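Local coordinates for DUF1881 domain-containing protein (Neurospora crassa, PDB 5Z6D), which is of unconfirmed cellular role but pairs a βγ-crystallin domain with an Ig-like domain, whose mutual interface appears to render the crystallin-type calcium site inoperative, at residues 118-123 / 131-136; 176-181 / 185-190. The protein carries 1 engineered substitution. All coordinates share one frame; numbering follows the deposited sequence.

Interaction 1. Residues 118-123 / 131-136; sequences GTVMLY and GLVGIM. Engineered in segment 118-123: M121 (natural residue Thr).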
ATOM      1  N   GLY A 118      -1.052   8.346  -2.919  1.00 19.62           N
ATOM      2  CA  GLY A 118      -0.300   8.807  -4.074  1.00 22.20           C
ATOM      3  C   GLY A 118      -0.340   7.811  -5.210  1.00 24.01           C
ATOM      4  O   GLY A 118      -0.572   6.625  -4.980  1.00 22.19           O
ATOM      5  N   THR A 119      -0.130   8.296  -6.430  1.00 21.83           N
ATOM      6  CA  THR A 119      -0.122   7.452  -7.620  1.00 19.00           C
ATOM      7  C   THR A 119       0.878   6.303  -7.513  1.00 18.27           C
ATOM      8  O   THR A 119       2.032   6.499  -7.101  1.00 19.30           O
ATOM      9  CB  THR A 119       0.207   8.287  -8.876  1.00 25.70           C
ATOM     10  OG1 THR A 119      -0.777   9.319  -9.020  1.00 29.42           O
ATOM     11  CG2 THR A 119       0.210   7.412 -10.129  1.00 27.22           C
ATOM     12  N   VAL A 120       0.430   5.111  -7.910  1.00 17.80           N
ATOM     13  CA  VAL A 120       1.290   3.934  -7.938  1.00 15.54           C
ATOM     14  C   VAL A 120       1.328   3.375  -9.349  1.00 18.04           C
ATOM     15  O   VAL A 120       0.301   3.298 -10.013  1.00 20.89           O
ATOM     16  CB  VAL A 120       0.784   2.861  -6.962  1.00 19.68           C
ATOM     17  CG1 VAL A 120       1.592   1.590  -7.068  1.00 17.35           C
ATOM     18  CG2 VAL A 120       0.858   3.393  -5.529  1.00 20.88           C
ATOM     19  N   MET A 121       2.518   3.019  -9.808  1.00 15.47           N
ATOM     20  CA  MET A 121       2.720   2.348 -11.074  1.00 15.31           C
ATOM     21  C   MET A 121       3.217   0.945 -10.808  1.00 18.94           C
ATOM     22  O   MET A 121       4.347   0.769 -10.358  1.00 23.51           O
ATOM     23  CB  MET A 121       3.720   3.124 -11.924  1.00 23.32           C
ATOM     24  CG  MET A 121       3.092   4.218 -12.743  1.00 36.18           C
ATOM     25  SD  MET A 121       2.314   3.489 -14.188  1.00 38.68           S
ATOM     26  CE  MET A 121       3.718   3.347 -15.286  1.00 34.95           C
ATOM     27  N   LEU A 122       2.362  -0.048 -11.039  1.00 16.33           N
ATOM     28  CA  LEU A 122       2.736  -1.446 -10.863  1.00 18.44           C
ATOM     29  C   LEU A 122       3.098  -2.053 -12.201  1.00 20.11           C
ATOM     30  O   LEU A 122       2.434  -1.783 -13.188  1.00 20.50           O
ATOM     31  CB  LEU A 122       1.597  -2.237 -10.239  1.00 21.54           C
ATOM     32  CG  LEU A 122       1.128  -1.733  -8.877  1.00 25.26           C
ATOM     33  CD1 LEU A 122       0.001  -2.592  -8.365  1.00 31.04           C
ATOM     34  CD2 LEU A 122       2.298  -1.746  -7.914  1.00 32.56           C
ATOM     35  N   TYR A 123       4.139  -2.870 -12.237  1.00 18.49           N
ATOM     36  CA  TYR A 123       4.523  -3.539 -13.471  1.00 19.56           C
ATOM     37  C   TYR A 123       4.263  -5.028 -13.382  1.00 22.51           C
ATOM     38  O   TYR A 123       4.360  -5.632 -12.298  1.00 21.74           O
ATOM     39  CB  TYR A 123       5.991  -3.256 -13.808  1.00 20.80           C
ATOM     40  CG  TYR A 123       6.209  -1.800 -14.100  1.00 22.77           C
ATOM     41  CD1 TYR A 123       6.041  -1.299 -15.388  1.00 23.32           C
ATOM     42  CD2 TYR A 123       6.523  -0.910 -13.084  1.00 24.69           C
ATOM     43  CE1 TYR A 123       6.208   0.057 -15.654  1.00 23.93           C
ATOM     44  CE2 TYR A 123       6.703   0.437 -13.339  1.00 26.20           C
ATOM     45  CZ  TYR A 123       6.544   0.916 -14.624  1.00 23.41           C
ATOM     46  OH  TYR A 123       6.718   2.258 -14.864  1.00 29.60           O
ATOM     47  N   GLY A 131       2.228  -3.287  -3.971  1.00 18.97           N
ATOM     48  CA  GLY A 131       2.181  -1.850  -3.900  1.00 18.94           C
ATOM     49  C   GLY A 131       1.005  -1.370  -3.075  1.00 18.92           C
ATOM     50  O   GLY A 131      -0.109  -1.864  -3.221  1.00 17.55           O
ATOM     51  N   LEU A 132       1.262  -0.385  -2.227  1.00 16.79           N
ATOM     52  CA  LEU A 132       0.241   0.217  -1.395  1.00 16.42           C
ATOM     53  C   LEU A 132      -0.630   1.125  -2.256  1.00 18.91           C
ATOM     54  O   LEU A 132      -0.129   2.091  -2.835  1.00 19.72           O
ATOM     55  CB  LEU A 132       0.892   1.004  -0.254  1.00 16.12           C
ATOM     56  CG  LEU A 132      -0.068   1.753   0.667  1.00 16.17           C
ATOM     57  CD1 LEU A 132      -0.843   0.783   1.559  1.00 17.29           C
ATOM     58  CD2 LEU A 132       0.672   2.810   1.486  1.00 18.32           C
ATOM     59  N   VAL A 133      -1.924   0.814  -2.359  1.00 16.57           N
ATOM     60  CA  VAL A 133      -2.811   1.582  -3.232  1.00 14.20           C
ATOM     61  C   VAL A 133      -3.975   2.213  -2.467  1.00 17.93           C
ATOM     62  O   VAL A 133      -4.854   2.870  -3.061  1.00 19.50           O
ATOM     63  CB  VAL A 133      -3.366   0.713  -4.401  1.00 16.03           C
ATOM     64  CG1 VAL A 133      -2.231   0.231  -5.322  1.00 17.08           C
ATOM     65  CG2 VAL A 133      -4.171  -0.470  -3.879  1.00 16.64           C
ATOM     66  N   GLY A 134      -3.996   2.049  -1.147  1.00 17.94           N
ATOM     67  CA  GLY A 134      -4.988   2.780  -0.370  1.00 16.79           C
ATOM     68  C   GLY A 134      -4.892   2.475   1.111  1.00 16.13           C
ATOM     69  O   GLY A 134      -4.204   1.526   1.497  1.00 17.48           O
ATOM     70  N   ILE A 135      -5.545   3.282   1.942  1.00 17.24           N
ATOM     71  CA  ILE A 135      -5.634   2.998   3.374  1.00 15.69           C
ATOM     72  C   ILE A 135      -7.094   3.140   3.759  1.00 19.25           C
ATOM     73  O   ILE A 135      -7.707   4.166   3.475  1.00 23.15           O
ATOM     74  CB  ILE A 135      -4.766   3.961   4.209  1.00 15.95           C
ATOM     75  CG1 ILE A 135      -3.286   3.792   3.842  1.00 17.50           C
ATOM     76  CG2 ILE A 135      -4.968   3.723   5.707  1.00 19.51           C
ATOM     77  CD1 ILE A 135      -2.328   4.775   4.528  1.00 16.70           C
ATOM     78  N   MET A 136      -7.663   2.112   4.373  1.00 17.56           N
ATOM     79  CA  MET A 136      -9.080   2.159   4.720  1.00 20.27           C
ATOM     80  C   MET A 136      -9.307   1.776   6.158  1.00 20.26           C
ATOM     81  O   MET A 136      -9.040   0.643   6.543  1.00 22.99           O
ATOM     82  CB  MET A 136      -9.897   1.235   3.828  1.00 23.50           C
ATOM     83  CG  MET A 136     -11.387   1.275   4.169  1.00 27.41           C
ATOM     84  SD  MET A 136     -12.432   0.355   3.025  1.00 28.48           S
ATOM     85  CE  MET A 136     -12.240   1.312   1.516  1.00 26.24           C
TER
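V120 lays its CG2 methyl on the backbone carbonyl of L132, with CG2 and L132 O only 3.2 Å apart. The approach is from beyond the oxygen, at a C=O...CG2 angle of roughly 148°. CG1 of V120 takes the place anti to the backbone N (chi1 175°), which leaves CG2 as the branch that meets the oxygen. Beside it, the CB of V120 rests against CG1 of V133 at 4.3 Å. Two residues along the strand, L122 brings its CD2 methyl to 4.0 Å from G131 CA, an ordinary van der Waals contact in which the methyl rests on the glycine backbone.

The strands are not neighbours in a sheet. Strand 120-123 pairs with 108-112, strand 131-136 with 91-99, and the axes of 120-123 and 131-136 approach to 7.9 Å, their N-to-C directions 136° apart: two edge strands of different sheets meeting at one border of the Ig-like β-sandwich. V133 and G134 both face I93, a classic β bulge. The CB of L132 points away from V120, and its side chain packs on I53 and W55 of strand 50-55 in the crystallin part.

A methyl on a carbonyl oxygen, a methyl on a glycine CA and a methine against a methyl, all buried, make up the junction; apart from that oxygen it is apolar and probably rests on dispersion and close fit, while backbone bonds go to other strands and to the loop at E60 and G62.

Interaction 2. Residues 176-181 / 185-190; sequences VVENEH and QLKSKR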
ATOM      1  N   VAL A 176     -12.744  -5.587  -3.123  1.00 21.55           N
ATOM      2  CA  VAL A 176     -12.745  -5.010  -4.455  1.00 24.27           C
ATOM      3  C   VAL A 176     -14.069  -5.365  -5.108  1.00 31.32           C
ATOM      4  O   VAL A 176     -14.415  -6.540  -5.213  1.00 33.42           O
ATOM      5  CB  VAL A 176     -11.575  -5.533  -5.305  1.00 27.48           C
ATOM      6  CG1 VAL A 176     -11.779  -5.177  -6.765  1.00 26.03           C
ATOM      7  CG2 VAL A 176     -10.249  -4.975  -4.790  1.00 25.45           C
ATOM      8  N   VAL A 177     -14.821  -4.347  -5.516  1.00 28.15           N
ATOM      9  CA  VAL A 177     -16.054  -4.561  -6.248  1.00 33.76           C
ATOM     10  C   VAL A 177     -15.799  -4.350  -7.734  1.00 34.76           C
ATOM     11  O   VAL A 177     -15.465  -3.246  -8.166  1.00 36.67           O
ATOM     12  CB  VAL A 177     -17.161  -3.620  -5.776  1.00 36.07           C
ATOM     13  CG1 VAL A 177     -18.463  -3.944  -6.497  1.00 37.76           C
ATOM     14  CG2 VAL A 177     -17.331  -3.738  -4.272  1.00 35.98           C
ATOM     15  N   GLU A 178     -15.933  -5.419  -8.509  1.00 35.21           N
ATOM     16  CA  GLU A 178     -15.737  -5.337  -9.950  1.00 38.32           C
ATOM     17  C   GLU A 178     -17.030  -4.905 -10.637  1.00 39.68           C
ATOM     18  O   GLU A 178     -17.840  -5.743 -11.021  1.00 49.24           O
ATOM     19  CB  GLU A 178     -15.263  -6.683 -10.505  1.00 40.21           C
ATOM     20  CG  GLU A 178     -14.010  -7.242  -9.826  1.00 41.88           C
ATOM     21  CD  GLU A 178     -13.354  -8.351 -10.635  1.00 44.44           C
ATOM     22  OE1 GLU A 178     -13.941  -8.776 -11.655  1.00 41.21           O
ATOM     23  OE2 GLU A 178     -12.244  -8.790 -10.260  1.00 42.17           O
ATOM     24  N   ASN A 179     -17.226  -3.597 -10.784  1.00 36.55           N
ATOM     25  CA  ASN A 179     -18.433  -3.088 -11.426  1.00 37.85           C
ATOM     26  C   ASN A 179     -18.192  -2.763 -12.899  1.00 36.06           C
ATOM     27  O   ASN A 179     -17.225  -3.244 -13.486  1.00 29.95           O
ATOM     28  CB  ASN A 179     -18.975  -1.866 -10.673  1.00 41.65           C
ATOM     29  CG  ASN A 179     -17.969  -0.734 -10.563  1.00 40.17           C
ATOM     30  OD1 ASN A 179     -17.178  -0.486 -11.473  1.00 35.99           O
ATOM     31  ND2 ASN A 179     -18.014  -0.026  -9.442  1.00 44.52           N
ATOM     32  N   GLU A 180     -19.061  -1.952 -13.500  1.00 33.66           N
ATOM     33  CA  GLU A 180     -19.002  -1.753 -14.943  1.00 34.48           C
ATOM     34  C   GLU A 180     -17.793  -0.927 -15.387  1.00 34.34           C
ATOM     35  O   GLU A 180     -17.496  -0.862 -16.580  1.00 36.34           O
ATOM     36  CB  GLU A 180     -20.302  -1.104 -15.452  1.00 35.64           C
ATOM     37  CG  GLU A 180     -20.308   0.418 -15.462  1.00 43.86           C
ATOM     38  CD  GLU A 180     -20.543   1.027 -14.090  1.00 56.73           C
ATOM     39  OE1 GLU A 180     -20.655   0.272 -13.097  1.00 57.38           O
ATOM     40  OE2 GLU A 180     -20.622   2.272 -14.011  1.00 61.05           O
ATOM     41  N   HIS A 181     -17.081  -0.312 -14.446  1.00 30.63           N
ATOM     42  CA  HIS A 181     -15.893   0.457 -14.805  1.00 29.30           C
ATOM     43  C   HIS A 181     -14.597  -0.328 -14.581  1.00 26.00           C
ATOM     44  O   HIS A 181     -13.523   0.077 -15.041  1.00 24.88           O
ATOM     45  CB  HIS A 181     -15.863   1.776 -14.035  1.00 40.31           C
ATOM     46  CG  HIS A 181     -16.857   2.778 -14.534  1.00 51.56           C
ATOM     47  ND1 HIS A 181     -16.901   3.185 -15.851  1.00 53.44           N
ATOM     48  CD2 HIS A 181     -17.849   3.444 -13.898  1.00 54.96           C
ATOM     49  CE1 HIS A 181     -17.877   4.062 -16.003  1.00 56.81           C
ATOM     50  NE2 HIS A 181     -18.469   4.237 -14.834  1.00 56.68           N
ATOM     51  N   GLN A 185     -10.614  -6.957 -18.807  1.00 26.56           N
ATOM     52  CA  GLN A 185      -9.321  -7.594 -19.028  1.00 24.10           C
ATOM     53  C   GLN A 185      -8.592  -7.997 -17.753  1.00 24.45           C
ATOM     54  O   GLN A 185      -7.611  -8.721 -17.822  1.00 24.56           O
ATOM     55  CB  GLN A 185      -8.402  -6.670 -19.825  1.00 21.69           C
ATOM     56  CG  GLN A 185      -8.865  -6.402 -21.249  1.00 23.22           C
ATOM     57  CD  GLN A 185      -9.722  -5.155 -21.351  1.00 28.04           C
ATOM     58  OE1 GLN A 185     -10.301  -4.701 -20.366  1.00 26.14           O
ATOM     59  NE2 GLN A 185      -9.799  -4.590 -22.547  1.00 24.74           N
ATOM     60  N   LEU A 186      -9.048  -7.502 -16.606  1.00 21.58           N
ATOM     61  CA  LEU A 186      -8.399  -7.793 -15.328  1.00 20.99           C
ATOM     62  C   LEU A 186      -9.247  -8.704 -14.452  1.00 24.35           C
ATOM     63  O   LEU A 186     -10.476  -8.628 -14.465  1.00 26.68           O
ATOM     64  CB  LEU A 186      -8.120  -6.502 -14.562  1.00 18.68           C
ATOM     65  CG  LEU A 186      -7.233  -5.441 -15.206  1.00 20.26           C
ATOM     66  CD1 LEU A 186      -7.197  -4.169 -14.357  1.00 22.13           C
ATOM     67  CD2 LEU A 186      -5.827  -6.005 -15.431  1.00 18.28           C
ATOM     68  N   LYS A 187      -8.576  -9.543 -13.675  1.00 23.94           N
ATOM     69  CA  LYS A 187      -9.229 -10.329 -12.634  1.00 26.04           C
ATOM     70  C   LYS A 187      -8.545 -10.085 -11.299  1.00 26.73           C
ATOM     71  O   LYS A 187      -7.330 -10.142 -11.219  1.00 28.42           O
ATOM     72  CB  LYS A 187      -9.184 -11.817 -12.981  1.00 33.13           C
ATOM     73  CG  LYS A 187     -10.536 -12.425 -13.298  1.00 54.53           C
ATOM     74  CD  LYS A 187     -11.354 -12.628 -12.034  1.00 63.46           C
ATOM     75  CE  LYS A 187     -12.633 -13.395 -12.323  1.00 69.08           C
ATOM     76  NZ  LYS A 187     -13.329 -13.781 -11.069  1.00 69.80           N
ATOM     77  N   SER A 188      -9.306  -9.817 -10.246  1.00 25.42           N
ATOM     78  CA  SER A 188      -8.696  -9.695  -8.930  1.00 20.91           C
ATOM     79  C   SER A 188      -8.908 -10.978  -8.147  1.00 23.74           C
ATOM     80  O   SER A 188      -9.937 -11.642  -8.283  1.00 25.01           O
ATOM     81  CB  SER A 188      -9.251  -8.491  -8.164  1.00 30.88           C
ATOM     82  OG  SER A 188     -10.591  -8.695  -7.762  1.00 43.03           O
ATOM     83  N   LYS A 189      -7.907 -11.328  -7.347  1.00 21.88           N
ATOM     84  CA  LYS A 189      -7.950 -12.497  -6.483  1.00 23.90           C
ATOM     85  C   LYS A 189      -7.490 -12.069  -5.106  1.00 25.55           C
ATOM     86  O   LYS A 189      -6.400 -11.516  -4.964  1.00 25.71           O
ATOM     87  CB  LYS A 189      -7.055 -13.607  -7.021  1.00 27.76           C
ATOM     88  CG  LYS A 189      -6.986 -14.834  -6.134  1.00 36.99           C
ATOM     89  CD  LYS A 189      -5.725 -15.646  -6.404  1.00 46.79           C
ATOM     90  CE  LYS A 189      -5.796 -17.010  -5.727  1.00 55.32           C
ATOM     91  NZ  LYS A 189      -6.361 -16.941  -4.346  1.00 61.44           N
ATOM     92  N   ARG A 190      -8.310 -12.313  -4.090  1.00 23.62           N
ATOM     93  CA  ARG A 190      -7.937 -11.936  -2.731  1.00 24.34           C
ATOM     94  C   ARG A 190      -6.736 -12.755  -2.258  1.00 25.60           C
ATOM     95  O   ARG A 190      -6.706 -13.978  -2.448  1.00 27.58           O
ATOM     96  CB  ARG A 190      -9.114 -12.118  -1.768  1.00 25.44           C
ATOM     97  CG  ARG A 190      -8.754 -11.850  -0.310  1.00 24.99           C
ATOM     98  CD  ARG A 190      -9.943 -12.046   0.628  1.00 27.89           C
ATOM     99  NE  ARG A 190     -11.047 -11.156   0.293  1.00 26.90           N
ATOM    100  CZ  ARG A 190     -11.081  -9.865   0.599  1.00 21.42           C
ATOM    101  NH1 ARG A 190     -10.078  -9.311   1.278  1.00 21.10           N
ATOM    102  NH2 ARG A 190     -12.124  -9.128   0.240  1.00 27.39           N
TER
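E178 reaches across to S188 with a single carboxylate oxygen. Its OE2 accepts the backbone N-H of S188 at 3.1 Å from S188 N, a fairly straight bond (160°) that meets the oxygen nearly along its C-O axis. S188 OG also lies 3.0 Å from E178 OE2, though whether its proton goes there is not settled. With chi1 71° the serine hydroxyl lies between the backbone N and the carbonyl carbon, and OG comes to 3.8 Å from V176 CG1, whose methyl flanks the polar pair. The aliphatic part of K187 passes the same carboxylate, CD 4.3 Å from E178 OE2; its NZ stays 5.1 Å from E178 OE1, too far for a salt bridge but near enough that the opposite charges probably attract.

Strand 173-177 and strand 186-190 are outermost strands of the two sheets of the Ig-like sandwich, and E178 follows directly on the first. Strand 186-190 spends the backbone of K187 and K189 on T199 and E197 of strand 195-200, and the glutamate occupies the intervening N-H of S188 on the outer edge.

E178 itself is the centre of an inverse γ turn, closed by a weak bond of 3.2 Å from N179 N to V177 O. Next comes an Asx turn, in which N179 OD1 accepts from H181 N at 3.0 Å. At the far end of the contact R190 forms a salt bridge with D175 and hydrogen-bonds the carbonyl of V174, tying strand 186-190 to the strand that leads into E178.

Interactions 1 and 2 join the same two sheets at opposite borders: strands 120-123 and 173-177 are the outermost of the five-stranded sheet, 131-136 and 186-190 those of the four-stranded one. Their centres lie 16 Å apart and their nearest atoms about 8 Å, without touching. The two seams differ in chemistry, buried and apolar at 118-123/131-136, polar and at the surface at 176-181/185-190. Interaction 1 is the one beside the crystallin part: the side chain of L132 is about 8 Å from that of the calcium ligand Q56 and about 11 Å from that of S81, with no calcium bound here. Interaction 2 lies away from that site.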